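PDB 5Z7R: short-chain-enoyl-CoA hydratase, which catalyses the reversible hydration of crotonyl-CoA and also accepts hexenoyl-CoA, but no longer-chain analogues, in butanoate metabolism. Local coordinates for residues Met36-Leu50 and Lys88-Val100. Residues are numbered along the deposited sequence; the frame is centred on the assembly and turned at random.
Sequences MDYVIGEIENDSEVL and KVFRRLELLEKPV
Arg92 reaches across from helix 88-95 and settles as a knob among Asp37, Ile40, Gly41 and Glu44, held by two carboxylates of helix 36-45 that lie two turns apart. Its chain runs fully extended, with CG trans to the backbone N (chi1 -171°), which carries the guanidinium over to helix 36-45. Glu44 is gripped side-on: Arg92 NH2 donates to Glu44 OE1 and Arg92 NE to Glu44 OE2, each at 3.2 Å and nearly straight. Both oxygens lie in the guanidinium plane yet are met from above the carboxylate plane, the two groups being turned 56° apart. Asp37 completes the network through OD1 to NH1, a salt bridge whose modelled separation is doubtfully short. Gly41 N lies over one guanidinium face, offset toward the rim, and Gly41 CA comes to 3.3 Å from Arg92 NH2.

Beneath these charges runs an apolar seam. Ile40 spreads its branches, CG2 passing 3.9 Å from Arg92 CG, CG1 meeting Leu93 CD1 and CD1 meeting Val89 CG1. Farther along, Leu96 CD1 packs 3.6 Å from Glu44 CG, while its CD2 faces Ile43.

Past the helix ends, Lys98 threads its aliphatic chain past Ile43 CG2 and the carbonyl oxygens of Ile43 and Val49. Its NZ donates to Asp46 O at 3.3 Å, from above the carbonyl plane and on the face opposite Val49 N, and more weakly to Val49 O. The ammonium thus ties down the type I turn 46-49, whose Asp46 side chain also forms an Asx turn.

The axes of segments 36-45 and 88-95 approach to 9.8 Å and cross at 23°: two neighbouring helices of the crotonase fold, each followed by a strand, 51-56 and 100-104, that lie side by side and parallel in the sheet.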
ATOM      1  N   MET A  36      10.991 -16.597  24.959  1.00 38.72           N
ATOM      2  CA  MET A  36      10.229 -16.974  23.761  1.00 37.27           C
ATOM      3  C   MET A  36      11.066 -16.687  22.528  1.00 35.67           C
ATOM      4  O   MET A  36      11.212 -17.528  21.621  1.00 35.01           O
ATOM      5  CB  MET A  36       8.931 -16.193  23.721  1.00 38.69           C
ATOM      6  CG  MET A  36       7.892 -16.703  22.735  1.00 41.40           C
ATOM      7  SD  MET A  36       7.380 -18.421  22.955  1.00 40.90           S
ATOM      8  CE  MET A  36       7.008 -18.366  24.686  1.00 43.66           C
ATOM      9  N   ASP A  37      11.674 -15.514  22.540  1.00 34.77           N
ATOM     10  CA  ASP A  37      12.533 -15.082  21.447  1.00 35.88           C
ATOM     11  C   ASP A  37      13.726 -16.017  21.294  1.00 36.95           C
ATOM     12  O   ASP A  37      14.115 -16.420  20.169  1.00 35.88           O
ATOM     13  CB  ASP A  37      12.990 -13.644  21.704  1.00 38.00           C
ATOM     14  CG  ASP A  37      13.647 -13.016  20.492  1.00 40.54           C
ATOM     15  OD1 ASP A  37      13.087 -13.082  19.383  1.00 39.13           O
ATOM     16  OD2 ASP A  37      14.751 -12.479  20.643  1.00 38.64           O
ATOM     17  N   TYR A  38      14.275 -16.417  22.435  1.00 36.69           N
ATOM     18  CA  TYR A  38      15.351 -17.375  22.433  1.00 36.72           C
ATOM     19  C   TYR A  38      14.870 -18.714  21.839  1.00 38.30           C
ATOM     20  O   TYR A  38      15.570 -19.310  20.969  1.00 36.62           O
ATOM     21  CB  TYR A  38      15.968 -17.517  23.843  1.00 39.87           C
ATOM     22  CG  TYR A  38      16.915 -18.691  23.950  1.00 43.74           C
ATOM     23  CD1 TYR A  38      16.425 -19.956  24.296  1.00 44.90           C
ATOM     24  CD2 TYR A  38      18.285 -18.560  23.672  1.00 44.87           C
ATOM     25  CE1 TYR A  38      17.259 -21.054  24.371  1.00 48.34           C
ATOM     26  CE2 TYR A  38      19.131 -19.666  23.738  1.00 50.24           C
ATOM     27  CZ  TYR A  38      18.606 -20.914  24.097  1.00 53.00           C
ATOM     28  OH  TYR A  38      19.388 -22.049  24.190  1.00 58.82           O
ATOM     29  N   VAL A  39      13.685 -19.192  22.253  1.00 37.58           N
ATOM     30  CA  VAL A  39      13.281 -20.525  21.762  1.00 36.28           C
ATOM     31  C   VAL A  39      12.923 -20.396  20.309  1.00 33.19           C
ATOM     32  O   VAL A  39      13.238 -21.300  19.523  1.00 32.92           O
ATOM     33  CB  VAL A  39      12.223 -21.334  22.608  1.00 39.70           C
ATOM     34  CG1 VAL A  39      11.984 -20.741  23.994  1.00 40.41           C
ATOM     35  CG2 VAL A  39      10.903 -21.583  21.880  1.00 39.87           C
ATOM     36  N   ILE A  40      12.316 -19.266  19.926  1.00 29.80           N
ATOM     37  CA  ILE A  40      12.024 -19.071  18.516  1.00 30.17           C
ATOM     38  C   ILE A  40      13.328 -19.158  17.743  1.00 29.90           C
ATOM     39  O   ILE A  40      13.424 -19.929  16.779  1.00 33.22           O
ATOM     40  CB  ILE A  40      11.308 -17.741  18.209  1.00 32.66           C
ATOM     41  CG1 ILE A  40       9.899 -17.736  18.806  1.00 29.21           C
ATOM     42  CG2 ILE A  40      11.221 -17.522  16.696  1.00 33.12           C
ATOM     43  CD1 ILE A  40       9.392 -16.369  19.189  1.00 29.02           C
ATOM     44  N   GLY A  41      14.351 -18.432  18.192  1.00 30.43           N
ATOM     45  CA  GLY A  41      15.652 -18.479  17.508  1.00 32.26           C
ATOM     46  C   GLY A  41      16.250 -19.873  17.492  1.00 34.10           C
ATOM     47  O   GLY A  41      16.891 -20.309  16.496  1.00 34.92           O
ATOM     48  N   GLU A  42      16.050 -20.579  18.599  1.00 33.29           N
ATOM     49  CA  GLU A  42      16.415 -22.001  18.673  1.00 36.41           C
ATOM     50  C   GLU A  42      15.665 -22.831  17.628  1.00 35.22           C
ATOM     51  O   GLU A  42      16.269 -23.636  16.938  1.00 35.04           O
ATOM     52  CB  GLU A  42      16.135 -22.537  20.087  1.00 40.53           C
ATOM     53  CG  GLU A  42      17.057 -23.644  20.574  1.00 44.75           C
ATOM     54  CD  GLU A  42      18.505 -23.223  20.769  1.00 44.56           C
ATOM     55  OE1 GLU A  42      18.764 -22.046  21.107  1.00 41.00           O
ATOM     56  OE2 GLU A  42      19.377 -24.105  20.583  1.00 47.41           O
ATOM     57  N   ILE A  43      14.357 -22.626  17.463  1.00 35.46           N
ATOM     58  CA  ILE A  43      13.631 -23.400  16.431  1.00 34.66           C
ATOM     59  C   ILE A  43      14.077 -22.969  15.041  1.00 35.84           C
ATOM     60  O   ILE A  43      14.185 -23.794  14.123  1.00 31.41           O
ATOM     61  CB  ILE A  43      12.118 -23.266  16.585  1.00 35.65           C
ATOM     62  CG1 ILE A  43      11.677 -23.979  17.863  1.00 34.20           C
ATOM     63  CG2 ILE A  43      11.380 -23.816  15.352  1.00 37.37           C
ATOM     64  CD1 ILE A  43      10.475 -23.355  18.541  1.00 32.12           C
ATOM     65  N   GLU A  44      14.372 -21.678  14.897  1.00 39.23           N
ATOM     66  CA  GLU A  44      14.879 -21.173  13.626  1.00 42.75           C
ATOM     67  C   GLU A  44      16.066 -21.989  13.108  1.00 44.02           C
ATOM     68  O   GLU A  44      16.084 -22.355  11.943  1.00 43.64           O
ATOM     69  CB  GLU A  44      15.244 -19.688  13.723  1.00 44.76           C
ATOM     70  CG  GLU A  44      14.046 -18.743  13.644  1.00 49.46           C
ATOM     71  CD  GLU A  44      14.430 -17.270  13.680  1.00 53.75           C
ATOM     72  OE1 GLU A  44      15.621 -16.962  13.934  1.00 56.79           O
ATOM     73  OE2 GLU A  44      13.543 -16.410  13.459  1.00 51.75           O
ATOM     74  N   ASN A  45      17.038 -22.304  13.967  1.00 49.01           N
ATOM     75  CA  ASN A  45      18.258 -23.007  13.503  1.00 49.37           C
ATOM     76  C   ASN A  45      18.107 -24.515  13.390  1.00 46.12           C
ATOM     77  O   ASN A  45      18.954 -25.161  12.770  1.00 44.69           O
ATOM     78  CB  ASN A  45      19.468 -22.675  14.384  1.00 49.31           C
ATOM     79  CG  ASN A  45      19.601 -21.191  14.622  1.00 53.25           C
ATOM     80  OD1 ASN A  45      19.261 -20.373  13.746  1.00 48.66           O
ATOM     81  ND2 ASN A  45      20.042 -20.823  15.823  1.00 56.08           N
ATOM     82  N   ASP A  46      17.028 -25.069  13.950  1.00 43.40           N
ATOM     83  CA  ASP A  46      16.812 -26.516  13.917  1.00 41.91           C
ATOM     84  C   ASP A  46      16.009 -26.993  12.712  1.00 42.63           C
ATOM     85  O   ASP A  46      14.782 -26.976  12.717  1.00 41.97           O
ATOM     86  CB  ASP A  46      16.144 -26.980  15.205  1.00 45.12           C
ATOM     87  CG  ASP A  46      16.237 -28.496  15.403  1.00 43.56           C
ATOM     88  OD1 ASP A  46      16.291 -29.257  14.408  1.00 43.92           O
ATOM     89  OD2 ASP A  46      16.246 -28.910  16.570  1.00 40.14           O
ATOM     90  N   SER A  47      16.713 -27.466  11.690  1.00 44.76           N
ATOM     91  CA  SER A  47      16.075 -27.857  10.449  1.00 46.49           C
ATOM     92  C   SER A  47      15.377 -29.219  10.547  1.00 48.86           C
ATOM     93  O   SER A  47      14.642 -29.599   9.635  1.00 47.12           O
ATOM     94  CB  SER A  47      17.067 -27.801   9.283  1.00 46.25           C
ATOM     95  OG  SER A  47      18.268 -28.443   9.619  1.00 46.35           O
ATOM     96  N   GLU A  48      15.580 -29.938  11.654  1.00 51.01           N
ATOM     97  CA  GLU A  48      14.785 -31.133  11.927  1.00 53.28           C
ATOM     98  C   GLU A  48      13.365 -30.757  12.363  1.00 52.40           C
ATOM     99  O   GLU A  48      12.435 -31.550  12.195  1.00 59.41           O
ATOM    100  CB  GLU A  48      15.470 -32.035  12.963  1.00 58.21           C
ATOM    101  CG  GLU A  48      16.582 -32.910  12.367  1.00 62.30           C
ATOM    102  CD  GLU A  48      17.414 -33.645  13.425  1.00 66.93           C
ATOM    103  OE1 GLU A  48      17.135 -33.509  14.640  1.00 64.03           O
ATOM    104  OE2 GLU A  48      18.364 -34.365  13.040  1.00 69.08           O
ATOM    105  N   VAL A  49      13.205 -29.551  12.910  1.00 47.17           N
ATOM    106  CA  VAL A  49      11.887 -28.984  13.241  1.00 42.55           C
ATOM    107  C   VAL A  49      11.211 -28.364  12.024  1.00 39.99           C
ATOM    108  O   VAL A  49      11.709 -27.390  11.465  1.00 38.04           O
ATOM    109  CB  VAL A  49      12.011 -27.856  14.264  1.00 39.75           C
ATOM    110  CG1 VAL A  49      10.643 -27.258  14.539  1.00 41.04           C
ATOM    111  CG2 VAL A  49      12.666 -28.374  15.535  1.00 39.28           C
ATOM    112  N   LEU A  50      10.089 -28.942  11.609  1.00 39.25           N
ATOM    113  CA  LEU A  50       9.351 -28.463  10.437  1.00 36.17           C
ATOM    114  C   LEU A  50       7.958 -27.960  10.809  1.00 33.64           C
ATOM    115  O   LEU A  50       7.206 -27.548   9.942  1.00 34.86           O
ATOM    116  CB  LEU A  50       9.211 -29.572   9.417  1.00 35.40           C
ATOM    117  CG  LEU A  50      10.489 -30.110   8.842  1.00 36.15           C
ATOM    118  CD1 LEU A  50      10.153 -31.345   8.031  1.00 39.20           C
ATOM    119  CD2 LEU A  50      11.193 -29.096   7.974  1.00 35.87           C
ATOM    120  N   LYS A  88       7.971  -7.174  18.483  1.00 26.14           N
ATOM    121  CA  LYS A  88       9.115  -7.718  17.795  1.00 29.83           C
ATOM    122  C   LYS A  88       9.195  -9.243  18.019  1.00 29.52           C
ATOM    123  O   LYS A  88       9.518  -9.990  17.108  1.00 27.59           O
ATOM    124  CB  LYS A  88      10.401  -7.023  18.241  1.00 32.76           C
ATOM    125  CG  LYS A  88      11.597  -7.429  17.403  1.00 39.89           C
ATOM    126  CD  LYS A  88      12.712  -6.375  17.399  1.00 47.66           C
ATOM    127  CE  LYS A  88      13.371  -6.212  18.761  1.00 54.23           C
ATOM    128  NZ  LYS A  88      13.711  -7.525  19.397  1.00 58.36           N
ATOM    129  N   VAL A  89       8.899  -9.691  19.234  1.00 28.37           N
ATOM    130  CA  VAL A  89       8.912 -11.116  19.520  1.00 30.49           C
ATOM    131  C   VAL A  89       7.784 -11.823  18.749  1.00 26.81           C
ATOM    132  O   VAL A  89       7.998 -12.793  18.060  1.00 26.06           O
ATOM    133  CB  VAL A  89       8.750 -11.414  21.030  1.00 30.58           C
ATOM    134  CG1 VAL A  89       8.591 -12.903  21.223  1.00 32.16           C
ATOM    135  CG2 VAL A  89       9.950 -10.908  21.823  1.00 32.94           C
ATOM    136  N   PHE A  90       6.578 -11.311  18.878  1.00 27.63           N
ATOM    137  CA  PHE A  90       5.419 -11.878  18.151  1.00 26.93           C
ATOM    138  C   PHE A  90       5.521 -11.856  16.621  1.00 26.15           C
ATOM    139  O   PHE A  90       5.094 -12.787  15.958  1.00 28.07           O
ATOM    140  CB  PHE A  90       4.191 -11.130  18.600  1.00 26.30           C
ATOM    141  CG  PHE A  90       3.789 -11.447  19.997  1.00 26.42           C
ATOM    142  CD1 PHE A  90       4.650 -12.155  20.848  1.00 27.47           C
ATOM    143  CD2 PHE A  90       2.543 -11.072  20.465  1.00 26.80           C
ATOM    144  CE1 PHE A  90       4.283 -12.436  22.139  1.00 26.73           C
ATOM    145  CE2 PHE A  90       2.168 -11.361  21.763  1.00 29.06           C
ATOM    146  CZ  PHE A  90       3.040 -12.033  22.603  1.00 28.16           C
ATOM    147  N   ARG A  91       6.111 -10.800  16.068  1.00 27.69           N
ATOM    148  CA  ARG A  91       6.320 -10.702  14.627  1.00 27.69           C
ATOM    149  C   ARG A  91       7.301 -11.740  14.152  1.00 29.34           C
ATOM    150  O   ARG A  91       7.177 -12.242  13.021  1.00 31.40           O
ATOM    151  CB  ARG A  91       6.842  -9.313  14.253  1.00 28.43           C
ATOM    152  CG  ARG A  91       7.103  -9.132  12.783  1.00 26.93           C
ATOM    153  CD  ARG A  91       5.800  -9.328  12.009  1.00 27.00           C
ATOM    154  NE  ARG A  91       5.916  -8.776  10.670  1.00 25.56           N
ATOM    155  CZ  ARG A  91       5.362  -9.287   9.569  1.00 25.47           C
ATOM    156  NH1 ARG A  91       5.578  -8.681   8.398  1.00 25.45           N
ATOM    157  NH2 ARG A  91       4.591 -10.361   9.614  1.00 23.42           N
ATOM    158  N   ARG A  92       8.276 -12.078  15.001  1.00 30.38           N
ATOM    159  CA  ARG A  92       9.282 -13.076  14.630  1.00 30.54           C
ATOM    160  C   ARG A  92       8.641 -14.458  14.538  1.00 28.37           C
ATOM    161  O   ARG A  92       8.980 -15.261  13.650  1.00 29.34           O
ATOM    162  CB  ARG A  92      10.411 -13.108  15.656  1.00 33.29           C
ATOM    163  CG  ARG A  92      11.609 -13.973  15.244  1.00 34.80           C
ATOM    164  CD  ARG A  92      12.683 -13.848  16.307  1.00 35.50           C
ATOM    165  NE  ARG A  92      13.908 -14.611  16.044  1.00 38.06           N
ATOM    166  CZ  ARG A  92      14.961 -14.573  16.855  1.00 35.07           C
ATOM    167  NH1 ARG A  92      14.915 -13.832  17.956  1.00 32.42           N
ATOM    168  NH2 ARG A  92      16.036 -15.290  16.588  1.00 36.41           N
ATOM    169  N   LEU A  93       7.719 -14.708  15.461  1.00 25.06           N
ATOM    170  CA  LEU A  93       6.921 -15.914  15.456  1.00 26.75           C
ATOM    171  C   LEU A  93       6.040 -16.003  14.189  1.00 27.57           C
ATOM    172  O   LEU A  93       5.970 -17.069  13.525  1.00 29.66           O
ATOM    173  CB  LEU A  93       6.046 -15.957  16.706  1.00 27.04           C
ATOM    174  CG  LEU A  93       5.307 -17.268  16.952  1.00 27.13           C
ATOM    175  CD1 LEU A  93       6.273 -18.373  17.370  1.00 27.51           C
ATOM    176  CD2 LEU A  93       4.268 -17.110  18.039  1.00 27.36           C
ATOM    177  N   GLU A  94       5.409 -14.879  13.839  1.00 25.65           N
ATOM    178  CA  GLU A  94       4.507 -14.825  12.670  1.00 24.21           C
ATOM    179  C   GLU A  94       5.267 -15.140  11.416  1.00 24.35           C
ATOM    180  O   GLU A  94       4.767 -15.868  10.554  1.00 24.64           O
ATOM    181  CB  GLU A  94       3.868 -13.436  12.592  1.00 23.89           C
ATOM    182  CG  GLU A  94       2.891 -13.193  11.468  1.00 22.65           C
ATOM    183  CD  GLU A  94       2.178 -11.922  11.712  1.00 22.23           C
ATOM    184  OE1 GLU A  94       1.003 -11.999  12.077  1.00 23.04           O
ATOM    185  OE2 GLU A  94       2.821 -10.835  11.663  1.00 22.58           O
ATOM    186  N   LEU A  95       6.512 -14.658  11.326  1.00 27.32           N
ATOM    187  CA  LEU A  95       7.306 -14.821  10.093  1.00 28.15           C
ATOM    188  C   LEU A  95       8.125 -16.088  10.083  1.00 30.79           C
ATOM    189  O   LEU A  95       8.656 -16.485   9.021  1.00 29.63           O
ATOM    190  CB  LEU A  95       8.258 -13.618   9.914  1.00 30.93           C
ATOM    191  CG  LEU A  95       7.552 -12.316   9.548  1.00 31.55           C
ATOM    192  CD1 LEU A  95       8.462 -11.103   9.699  1.00 32.40           C
ATOM    193  CD2 LEU A  95       7.013 -12.424   8.110  1.00 33.18           C
ATOM    194  N   LEU A  96       8.283 -16.699  11.262  1.00 31.59           N
ATOM    195  CA  LEU A  96       9.062 -17.935  11.397  1.00 32.65           C
ATOM    196  C   LEU A  96       8.812 -18.867  10.233  1.00 30.27           C
ATOM    197  O   LEU A  96       7.673 -19.216   9.937  1.00 28.89           O
ATOM    198  CB  LEU A  96       8.675 -18.640  12.708  1.00 35.06           C
ATOM    199  CG  LEU A  96       9.244 -20.039  12.956  1.00 36.49           C
ATOM    200  CD1 LEU A  96      10.750 -20.024  12.757  1.00 40.08           C
ATOM    201  CD2 LEU A  96       8.886 -20.506  14.359  1.00 35.73           C
ATOM    202  N   GLU A  97       9.871 -19.318   9.596  1.00 30.93           N
ATOM    203  CA  GLU A  97       9.729 -20.126   8.400  1.00 32.92           C
ATOM    204  C   GLU A  97       9.284 -21.591   8.592  1.00 30.59           C
ATOM    205  O   GLU A  97       9.271 -22.345   7.661  1.00 32.50           O
ATOM    206  CB  GLU A  97      11.024 -20.039   7.588  1.00 39.94           C
ATOM    207  CG  GLU A  97      11.359 -18.600   7.180  1.00 44.60           C
ATOM    208  CD  GLU A  97      11.881 -18.481   5.753  1.00 48.01           C
ATOM    209  OE1 GLU A  97      11.195 -17.818   4.903  1.00 42.27           O
ATOM    210  OE2 GLU A  97      12.981 -19.052   5.505  1.00 47.47           O
ATOM    211  N   LYS A  98       8.877 -21.983   9.779  1.00 31.79           N
ATOM    212  CA  LYS A  98       8.052 -23.182   9.935  1.00 34.12           C
ATOM    213  C   LYS A  98       6.654 -22.754  10.396  1.00 31.69           C
ATOM    214  O   LYS A  98       6.520 -21.794  11.126  1.00 34.12           O
ATOM    215  CB  LYS A  98       8.629 -24.198  10.946  1.00 38.18           C
ATOM    216  CG  LYS A  98      10.034 -23.953  11.501  1.00 41.53           C
ATOM    217  CD  LYS A  98      11.153 -24.258  10.526  1.00 43.40           C
ATOM    218  CE  LYS A  98      12.515 -24.128  11.208  1.00 44.38           C
ATOM    219  NZ  LYS A  98      13.599 -24.876  10.501  1.00 45.93           N
ATOM    220  N   PRO A  99       5.614 -23.494  10.010  1.00 28.99           N
ATOM    221  CA  PRO A  99       4.256 -23.229  10.433  1.00 28.09           C
ATOM    222  C   PRO A  99       4.079 -23.370  11.915  1.00 31.20           C
ATOM    223  O   PRO A  99       4.645 -24.289  12.502  1.00 32.73           O
ATOM    224  CB  PRO A  99       3.486 -24.324   9.758  1.00 28.23           C
ATOM    225  CG  PRO A  99       4.263 -24.557   8.497  1.00 29.37           C
ATOM    226  CD  PRO A  99       5.657 -24.535   8.977  1.00 28.89           C
ATOM    227  N   VAL A 100       3.311 -22.480  12.540  1.00 30.12           N
ATOM    228  CA  VAL A 100       3.070 -22.621  13.938  1.00 30.15           C
ATOM    229  C   VAL A 100       1.593 -22.580  14.279  1.00 32.98           C
ATOM    230  O   VAL A 100       0.853 -21.722  13.810  1.00 28.92           O
ATOM    231  CB  VAL A 100       3.971 -21.711  14.822  1.00 30.43           C
ATOM    232  CG1 VAL A 100       4.861 -20.819  13.985  1.00 30.61           C
ATOM    233  CG2 VAL A 100       3.212 -20.983  15.900  1.00 30.55           C
TER